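Local coordinates for protein AvrA (Salmonella typhimurium, PDB 6BE0) that probably transfers acetyl groups from acetyl-CoA to serine and threonine residues of target proteins and binds inositol hexakisphosphate and coenzyme A, at residues E41-R45 with Y296-L300; I123-V127 with C186-S190; K136-I140 with I207-I212. The contacts are given in a common frame with arbitrary orientation. Residue numbers count along the deposited sequence, not the author numbering.

Overall arrangement
The three contacts lie at different depths of one fold. Interaction 1 joins helices from the two ends of the chain and is partly buried, about 22 Å from the chain centre; interactions 2 and 3 are nested inside the loop it closes. Those two are buried and share a sheet, with helices 186-199 and 205-212 meeting neighbouring strands 125-133 and 136-143; their centres are about 21 Å apart. Chemistry follows place. Interaction 1 is apolar, with no hydrogen bond across it. Interaction 2, nearest the centre, brings C186 beside H124 and sets the cysteine sulfur against a backbone amide. Interaction 3 surrounds a buried serine hydroxyl with histidine and asparagine.

Interaction 1: residues E41-R45 with Y296-L300; sequences EALTR and YKSLL. Unlike the reference sequence in segment 41-45: R45 (reference Cys).
This is an apolar helix-helix contact in which the first turns of helix 40-55 meet the C-terminal part of helix 287-300, joining the two ends of the modelled chain at the periphery of the fold. Both backbones are helical. The local axes approach to 10.1 Å with 143° between their N-to-C directions, a signed crossing angle of -143°, so the helices run roughly antiparallel. L43 is nearest Y296 (CA-CA 7.5 Å) and T44 nearest L300 (CA-CA 7.6 Å). L43 (chi1 t, chi2 p) supplies most of the first helix's covered area: its CD1 lies 3.7 Å from Y296 CD2, and its CD2 lies 3.9 Å from L299 CB and 3.7 Å from L300 CD2. Helices 40-55, 65-82 and 287-300 pack together here: Y296 and L299 also touch helix 65-82, where Y296 OH hydrogen-bonds to D68. Y296, L299 and L300 all have chi1 m. At the exposed margin, T44 OG1 stands 3.7 Å from L300 CD2 while hydrogen-bonding to the T40 carbonyl within its own helix.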
loop_
_atom_site.group_PDB
_atom_site.type_symbol
_atom_site.label_atom_id
_atom_site.label_comp_id
_atom_site.label_asym_id
_atom_site.label_seq_id
_atom_site.Cartn_x
_atom_site.Cartn_y
_atom_site.Cartn_z
ATOM N N GLU A 41 -13.616 -16.441 -17.398
ATOM C CA GLU A 41 -14.302 -15.820 -18.523
ATOM C C GLU A 41 -14.613 -14.358 -18.224
ATOM O O GLU A 41 -14.309 -13.472 -19.022
ATOM C CB GLU A 41 -15.593 -16.574 -18.851
ATOM C CG GLU A 41 -15.374 -17.984 -19.378
ATOM C CD GLU A 41 -16.666 -18.654 -19.808
ATOM O OE1 GLU A 41 -17.748 -18.185 -19.395
ATOM O OE2 GLU A 41 -16.597 -19.646 -20.563
ATOM N N ALA A 42 -15.212 -14.118 -17.063
ATOM C CA ALA A 42 -15.593 -12.771 -16.657
ATOM C C ALA A 42 -14.370 -11.880 -16.458
ATOM O O ALA A 42 -14.380 -10.709 -16.840
ATOM C CB ALA A 42 -16.421 -12.820 -15.385
ATOM N N LEU A 43 -13.319 -12.433 -15.861
ATOM C CA LEU A 43 -12.105 -11.666 -15.605
ATOM C C LEU A 43 -11.439 -11.245 -16.908
ATOM O O LEU A 43 -10.888 -10.151 -17.006
ATOM C CB LEU A 43 -11.117 -12.471 -14.756
ATOM C CG LEU A 43 -9.773 -11.786 -14.485
ATOM C CD1 LEU A 43 -9.970 -10.445 -13.791
ATOM C CD2 LEU A 43 -8.864 -12.686 -13.662
ATOM N N THR A 44 -11.489 -12.119 -17.908
ATOM C CA THR A 44 -10.868 -11.832 -19.196
ATOM C C THR A 44 -11.554 -10.643 -19.859
ATOM O O THR A 44 -10.892 -9.759 -20.408
ATOM C CB THR A 44 -10.924 -13.049 -20.138
ATOM O OG1 THR A 44 -10.382 -14.198 -19.475
ATOM C CG2 THR A 44 -10.130 -12.780 -21.409
ATOM N N ARG A 45 -12.882 -10.629 -19.806
ATOM C CA ARG A 45 -13.654 -9.507 -20.328
ATOM C C ARG A 45 -13.294 -8.223 -19.586
ATOM O O ARG A 45 -13.182 -7.156 -20.189
ATOM C CB ARG A 45 -15.156 -9.782 -20.213
ATOM C CG ARG A 45 -15.632 -10.976 -21.032
ATOM C CD ARG A 45 -17.154 -11.038 -21.122
ATOM N NE ARG A 45 -17.782 -11.466 -19.871
ATOM C CZ ARG A 45 -18.126 -12.721 -19.584
ATOM N NH1 ARG A 45 -17.906 -13.703 -20.450
ATOM N NH2 ARG A 45 -18.696 -12.996 -18.419
ATOM N N TYR A 296 -4.288 -8.649 -12.675
ATOM C CA TYR A 296 -5.403 -9.448 -13.177
ATOM C C TYR A 296 -4.927 -10.492 -14.184
ATOM O O TYR A 296 -5.339 -11.651 -14.129
ATOM C CB TYR A 296 -6.464 -8.558 -13.831
ATOM C CG TYR A 296 -7.293 -7.727 -12.871
ATOM C CD1 TYR A 296 -6.922 -7.570 -11.541
ATOM C CD2 TYR A 296 -8.458 -7.106 -13.299
ATOM C CE1 TYR A 296 -7.684 -6.811 -10.671
ATOM C CE2 TYR A 296 -9.226 -6.348 -12.436
ATOM C CZ TYR A 296 -8.836 -6.203 -11.126
ATOM O OH TYR A 296 -9.603 -5.448 -10.271
ATOM N N LYS A 297 -4.067 -10.073 -15.107
ATOM C CA LYS A 297 -3.571 -10.965 -16.150
ATOM C C LYS A 297 -2.813 -12.149 -15.559
ATOM O O LYS A 297 -2.841 -13.248 -16.113
ATOM C CB LYS A 297 -2.669 -10.206 -17.125
ATOM C CG LYS A 297 -3.419 -9.374 -18.155
ATOM C CD LYS A 297 -2.461 -8.750 -19.156
ATOM C CE LYS A 297 -3.194 -7.959 -20.225
ATOM N NZ LYS A 297 -2.251 -7.398 -21.231
ATOM N N SER A 298 -2.140 -11.924 -14.436
ATOM C CA SER A 298 -1.370 -12.980 -13.784
ATOM C C SER A 298 -2.277 -14.107 -13.298
ATOM O O SER A 298 -1.873 -15.268 -13.272
ATOM C CB SER A 298 -0.568 -12.415 -12.609
ATOM O OG SER A 298 0.373 -11.451 -13.047
ATOM N N LEU A 299 -3.503 -13.762 -12.914
ATOM C CA LEU A 299 -4.468 -14.759 -12.463
ATOM C C LEU A 299 -4.906 -15.653 -13.620
ATOM O O LEU A 299 -5.279 -16.809 -13.416
ATOM C CB LEU A 299 -5.688 -14.086 -11.830
ATOM C CG LEU A 299 -5.441 -13.304 -10.538
ATOM C CD1 LEU A 299 -6.692 -12.536 -10.139
ATOM C CD2 LEU A 299 -5.004 -14.230 -9.412
ATOM N N LEU A 300 -4.857 -15.111 -14.832
ATOM C CA LEU A 300 -5.242 -15.858 -16.023
ATOM C C LEU A 300 -4.123 -16.785 -16.492
ATOM O O LEU A 300 -4.387 -17.829 -17.085
ATOM C CB LEU A 300 -5.630 -14.901 -17.152
ATOM C CG LEU A 300 -6.795 -13.960 -16.842
ATOM C CD1 LEU A 300 -7.004 -12.964 -17.973
ATOM C CD2 LEU A 300 -8.070 -14.748 -16.583
#

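Interaction 2: residues I123-V127 with C186-S190; sequences IHISV and CGIFS
I123 and H124 form an extended lead-in to strand 125-127, which runs almost along helix 186-190: the axes differ by 14° in direction and approach to 6.8 Å. I123 O is 4.2 Å from C186 SG. At H124 the CA-to-CB bond points away from the helix, yet with chi1 t the imidazole turns back, placing H124 ND1 5.0 Å from C186 SG; H124 NE2 is hydrogen-bonded to E143 on the adjacent strand. I125 (chi1 m) points toward the helix. Its amide N donates to C186 SG at 3.4 Å, nearly linear at 170°, and its CB sits 4.0 Å from G187 CA (I125-G187 CA-CA 5.2 Å). S190 OG lies 2.8 Å from I125 O and 3.0 Å from C186 O. S126 points away. V127 returns to the helix, with V127 CB 3.9 Å from S190 CB and the two CA atoms 5.0 Å apart. With C186 (chi1 p) at the helix N-terminus and H124 leading into the strand, the geometry is consistent with the Cys-His-Glu catalytic triad of YopJ acetyltransferases, which share the papain-like clan CA fold.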
loop_
_atom_site.group_PDB
_atom_site.type_symbol
_atom_site.label_atom_id
_atom_site.label_comp_id
_atom_site.label_asym_id
_atom_site.label_seq_id
_atom_site.Cartn_x
_atom_site.Cartn_y
_atom_site.Cartn_z
ATOM N N ILE A 123 -15.523 1.256 0.345
ATOM C CA ILE A 123 -14.267 0.522 0.254
ATOM C C ILE A 123 -13.076 1.453 0.440
ATOM O O ILE A 123 -12.892 2.401 -0.322
ATOM C CB ILE A 123 -14.131 -0.201 -1.101
ATOM C CG1 ILE A 123 -15.321 -1.136 -1.328
ATOM C CG2 ILE A 123 -12.824 -0.990 -1.159
ATOM C CD1 ILE A 123 -15.435 -1.651 -2.746
ATOM N N HIS A 124 -12.276 1.174 1.463
ATOM C CA HIS A 124 -10.996 1.843 1.643
ATOM C C HIS A 124 -9.970 0.823 2.121
ATOM O O HIS A 124 -9.883 0.514 3.310
ATOM C CB HIS A 124 -11.101 3.002 2.635
ATOM C CG HIS A 124 -9.847 3.813 2.738
ATOM N ND1 HIS A 124 -9.454 4.702 1.764
ATOM C CD2 HIS A 124 -8.888 3.853 3.695
ATOM C CE1 HIS A 124 -8.313 5.264 2.115
ATOM N NE2 HIS A 124 -7.946 4.767 3.284
ATOM N N ILE A 125 -9.201 0.302 1.172
ATOM C CA ILE A 125 -8.226 -0.739 1.456
ATOM C C ILE A 125 -6.854 -0.135 1.732
ATOM O O ILE A 125 -6.275 0.529 0.870
ATOM C CB ILE A 125 -8.134 -1.739 0.284
ATOM C CG1 ILE A 125 -9.478 -2.452 0.106
ATOM C CG2 ILE A 125 -7.021 -2.755 0.525
ATOM C CD1 ILE A 125 -9.586 -3.264 -1.168
ATOM N N SER A 126 -6.350 -0.363 2.942
ATOM C CA SER A 126 -5.005 0.058 3.325
ATOM C C SER A 126 -4.132 -1.167 3.569
ATOM O O SER A 126 -4.617 -2.298 3.530
ATOM C CB SER A 126 -5.044 0.931 4.580
ATOM O OG SER A 126 -5.854 2.075 4.384
ATOM N N VAL A 127 -2.847 -0.936 3.818
ATOM C CA VAL A 127 -1.924 -2.018 4.140
ATOM C C VAL A 127 -1.267 -1.768 5.495
ATOM O O VAL A 127 -0.878 -0.644 5.810
ATOM C CB VAL A 127 -0.838 -2.190 3.052
ATOM C CG1 VAL A 127 0.015 -0.937 2.921
ATOM C CG2 VAL A 127 0.028 -3.410 3.350
ATOM N N CYS A 186 -6.969 2.416 -4.203
ATOM C CA CYS A 186 -6.482 2.099 -2.864
ATOM C C CYS A 186 -6.018 0.648 -2.764
ATOM O O CYS A 186 -4.993 0.357 -2.150
ATOM C CB CYS A 186 -7.562 2.378 -1.812
ATOM S SG CYS A 186 -9.109 1.456 -2.012
ATOM N N GLY A 187 -6.773 -0.257 -3.379
ATOM C CA GLY A 187 -6.443 -1.671 -3.352
ATOM C C GLY A 187 -5.129 -2.006 -4.037
ATOM O O GLY A 187 -4.330 -2.776 -3.513
ATOM N N ILE A 188 -4.901 -1.424 -5.210
ATOM C CA ILE A 188 -3.696 -1.712 -5.983
ATOM C C ILE A 188 -2.452 -1.202 -5.265
ATOM O O ILE A 188 -1.447 -1.908 -5.176
ATOM C CB ILE A 188 -3.755 -1.084 -7.395
ATOM C CG1 ILE A 188 -5.057 -1.464 -8.106
ATOM C CG2 ILE A 188 -2.546 -1.516 -8.228
ATOM C CD1 ILE A 188 -5.275 -2.961 -8.257
ATOM N N PHE A 189 -2.523 0.026 -4.758
ATOM C CA PHE A 189 -1.412 0.610 -4.016
ATOM C C PHE A 189 -1.063 -0.238 -2.798
ATOM O O PHE A 189 0.106 -0.520 -2.545
ATOM C CB PHE A 189 -1.742 2.040 -3.579
ATOM C CG PHE A 189 -1.372 3.087 -4.592
ATOM C CD1 PHE A 189 -0.107 3.648 -4.591
ATOM C CD2 PHE A 189 -2.287 3.512 -5.541
ATOM C CE1 PHE A 189 0.239 4.612 -5.519
ATOM C CE2 PHE A 189 -1.946 4.474 -6.472
ATOM C CZ PHE A 189 -0.680 5.025 -6.460
ATOM N N SER A 190 -2.081 -0.654 -2.051
ATOM C CA SER A 190 -1.859 -1.411 -0.826
ATOM C C SER A 190 -1.293 -2.799 -1.125
ATOM O O SER A 190 -0.436 -3.304 -0.396
ATOM C CB SER A 190 -3.161 -1.532 -0.033
ATOM O OG SER A 190 -3.594 -0.266 0.437
#

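Interaction 3: residues K136-I140 with I207-I212; sequences KTSVI and IHEDNI
Strand 136-140 is crossed by the last turns of helix 205-212, the local axes meeting at 114° (signed crossing angle 114°) and approaching to 8.1 Å. S138 and H208 are the nearest pair, CA to CA 6.0 Å. The polar centre is S138 OG (chi1 t), which has two partners on the helix: H208 ND1 at 2.7 Å, where either atom could be the donor, and N211 ND2, which donates to S138 OG over 3.0 Å at 155°. H208 is satisfied at its other ring nitrogen by the D129 carboxylate, and N211 ND2 also makes a weak hydrogen bond to Y171 O. The strand's backbone is engaged within the sheet, S138 pairing with R131 on one neighbouring strand and V139 with Y171 and A173 on the other. Here the fold is a layered alpha/beta assembly: K136, S138 and I140 point toward helix 205-212, whereas T137 and V139 point away from it and touch helix 94-106. Apolar groups enclose the polar site. I140 (chi1 m, chi2 t) places CD1 over the H208 ring in a CH-pi contact, 3.8 Å from the centroid and 24° off the normal, and the same CD1 lies 4.0 Å from I207 CG1. I212 (chi1 m) brings CG1 to 3.9 Å from S138 CB, while I212 CG2 meets K136 CD at 3.5 Å before the lysine's end leads away.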
loop_
_atom_site.group_PDB
_atom_site.type_symbol
_atom_site.label_atom_id
_atom_site.label_comp_id
_atom_site.label_asym_id
_atom_site.label_seq_id
_atom_site.Cartn_x
_atom_site.Cartn_y
_atom_site.Cartn_z
ATOM N N LYS A 136 8.825 -6.594 21.725
ATOM C CA LYS A 136 7.727 -5.664 21.498
ATOM C C LYS A 136 7.136 -5.797 20.093
ATOM O O LYS A 136 7.832 -6.164 19.147
ATOM C CB LYS A 136 8.219 -4.235 21.747
ATOM C CG LYS A 136 9.311 -4.164 22.817
ATOM C CD LYS A 136 9.355 -2.822 23.534
ATOM C CE LYS A 136 10.597 -2.699 24.405
ATOM N NZ LYS A 136 10.733 -3.828 25.372
ATOM N N THR A 137 5.844 -5.497 19.976
ATOM C CA THR A 137 5.108 -5.646 18.723
ATOM C C THR A 137 4.908 -4.297 18.037
ATOM O O THR A 137 4.414 -3.347 18.648
ATOM C CB THR A 137 3.732 -6.305 18.965
ATOM O OG1 THR A 137 3.920 -7.631 19.473
ATOM C CG2 THR A 137 2.911 -6.374 17.679
ATOM N N SER A 138 5.288 -4.228 16.763
ATOM C CA SER A 138 5.135 -3.013 15.968
ATOM C C SER A 138 4.062 -3.190 14.899
ATOM O O SER A 138 4.079 -4.156 14.137
ATOM C CB SER A 138 6.464 -2.626 15.314
ATOM O OG SER A 138 6.311 -1.487 14.484
ATOM N N VAL A 139 3.132 -2.243 14.856
ATOM C CA VAL A 139 2.055 -2.250 13.874
ATOM C C VAL A 139 1.998 -0.892 13.191
ATOM O O VAL A 139 1.748 0.120 13.841
ATOM C CB VAL A 139 0.693 -2.565 14.529
ATOM C CG1 VAL A 139 -0.417 -2.603 13.487
ATOM C CG2 VAL A 139 0.762 -3.885 15.283
ATOM N N ILE A 140 2.234 -0.870 11.883
ATOM C CA ILE A 140 2.227 0.379 11.129
ATOM C C ILE A 140 1.219 0.332 9.990
ATOM O O ILE A 140 1.328 -0.492 9.083
ATOM C CB ILE A 140 3.621 0.708 10.565
ATOM C CG1 ILE A 140 4.634 0.795 11.711
ATOM C CG2 ILE A 140 3.582 2.024 9.785
ATOM C CD1 ILE A 140 6.068 1.017 11.269
ATOM N N ILE A 207 12.142 2.254 10.887
ATOM C CA ILE A 207 10.838 2.857 11.157
ATOM C C ILE A 207 10.069 2.027 12.186
ATOM O O ILE A 207 9.323 2.570 13.001
ATOM C CB ILE A 207 9.993 3.011 9.866
ATOM C CG1 ILE A 207 8.697 3.770 10.168
ATOM C CG2 ILE A 207 9.692 1.654 9.242
ATOM C CD1 ILE A 207 7.957 4.246 8.930
ATOM N N HIS A 208 10.257 0.713 12.147
ATOM C CA HIS A 208 9.654 -0.171 13.138
ATOM C C HIS A 208 10.326 0.008 14.493
ATOM O O HIS A 208 9.682 -0.071 15.540
ATOM C CB HIS A 208 9.758 -1.631 12.695
ATOM C CG HIS A 208 8.699 -2.044 11.725
ATOM N ND1 HIS A 208 7.376 -2.179 12.083
ATOM C CD2 HIS A 208 8.767 -2.357 10.409
ATOM C CE1 HIS A 208 6.673 -2.555 11.030
ATOM N NE2 HIS A 208 7.493 -2.672 10.002
ATOM N N GLU A 209 11.630 0.246 14.458
ATOM C CA GLU A 209 12.413 0.435 15.668
ATOM C C GLU A 209 12.009 1.728 16.367
ATOM O O GLU A 209 11.821 1.757 17.582
ATOM C CB GLU A 209 13.904 0.448 15.325
ATOM C CG GLU A 209 14.834 0.370 16.521
ATOM C CD GLU A 209 16.276 0.133 16.113
ATOM O OE1 GLU A 209 16.563 0.172 14.897
ATOM O OE2 GLU A 209 17.120 -0.098 17.005
ATOM N N ASP A 210 11.863 2.794 15.586
ATOM C CA ASP A 210 11.483 4.095 16.126
ATOM C C ASP A 210 10.030 4.100 16.591
ATOM O O ASP A 210 9.664 4.847 17.498
ATOM C CB ASP A 210 11.705 5.192 15.081
ATOM C CG ASP A 210 13.173 5.546 14.905
ATOM O OD1 ASP A 210 13.987 5.219 15.797
ATOM O OD2 ASP A 210 13.513 6.166 13.876
ATOM N N ASN A 211 9.201 3.271 15.967
ATOM C CA ASN A 211 7.818 3.111 16.402
ATOM C C ASN A 211 7.773 2.491 17.795
ATOM O O ASN A 211 7.043 2.953 18.673
ATOM C CB ASN A 211 7.035 2.248 15.411
ATOM C CG ASN A 211 5.564 2.132 15.769
ATOM O OD1 ASN A 211 5.002 3.010 16.426
ATOM N ND2 ASN A 211 4.933 1.045 15.339
ATOM N N ILE A 212 8.572 1.446 17.986
ATOM C CA ILE A 212 8.654 0.750 19.265
ATOM C C ILE A 212 9.234 1.647 20.351
ATOM O O ILE A 212 8.738 1.670 21.477
ATOM C CB ILE A 212 9.512 -0.528 19.145
ATOM C CG1 ILE A 212 8.769 -1.577 18.320
ATOM C CG2 ILE A 212 9.840 -1.096 20.521
ATOM C CD1 ILE A 212 9.592 -2.804 17.991
#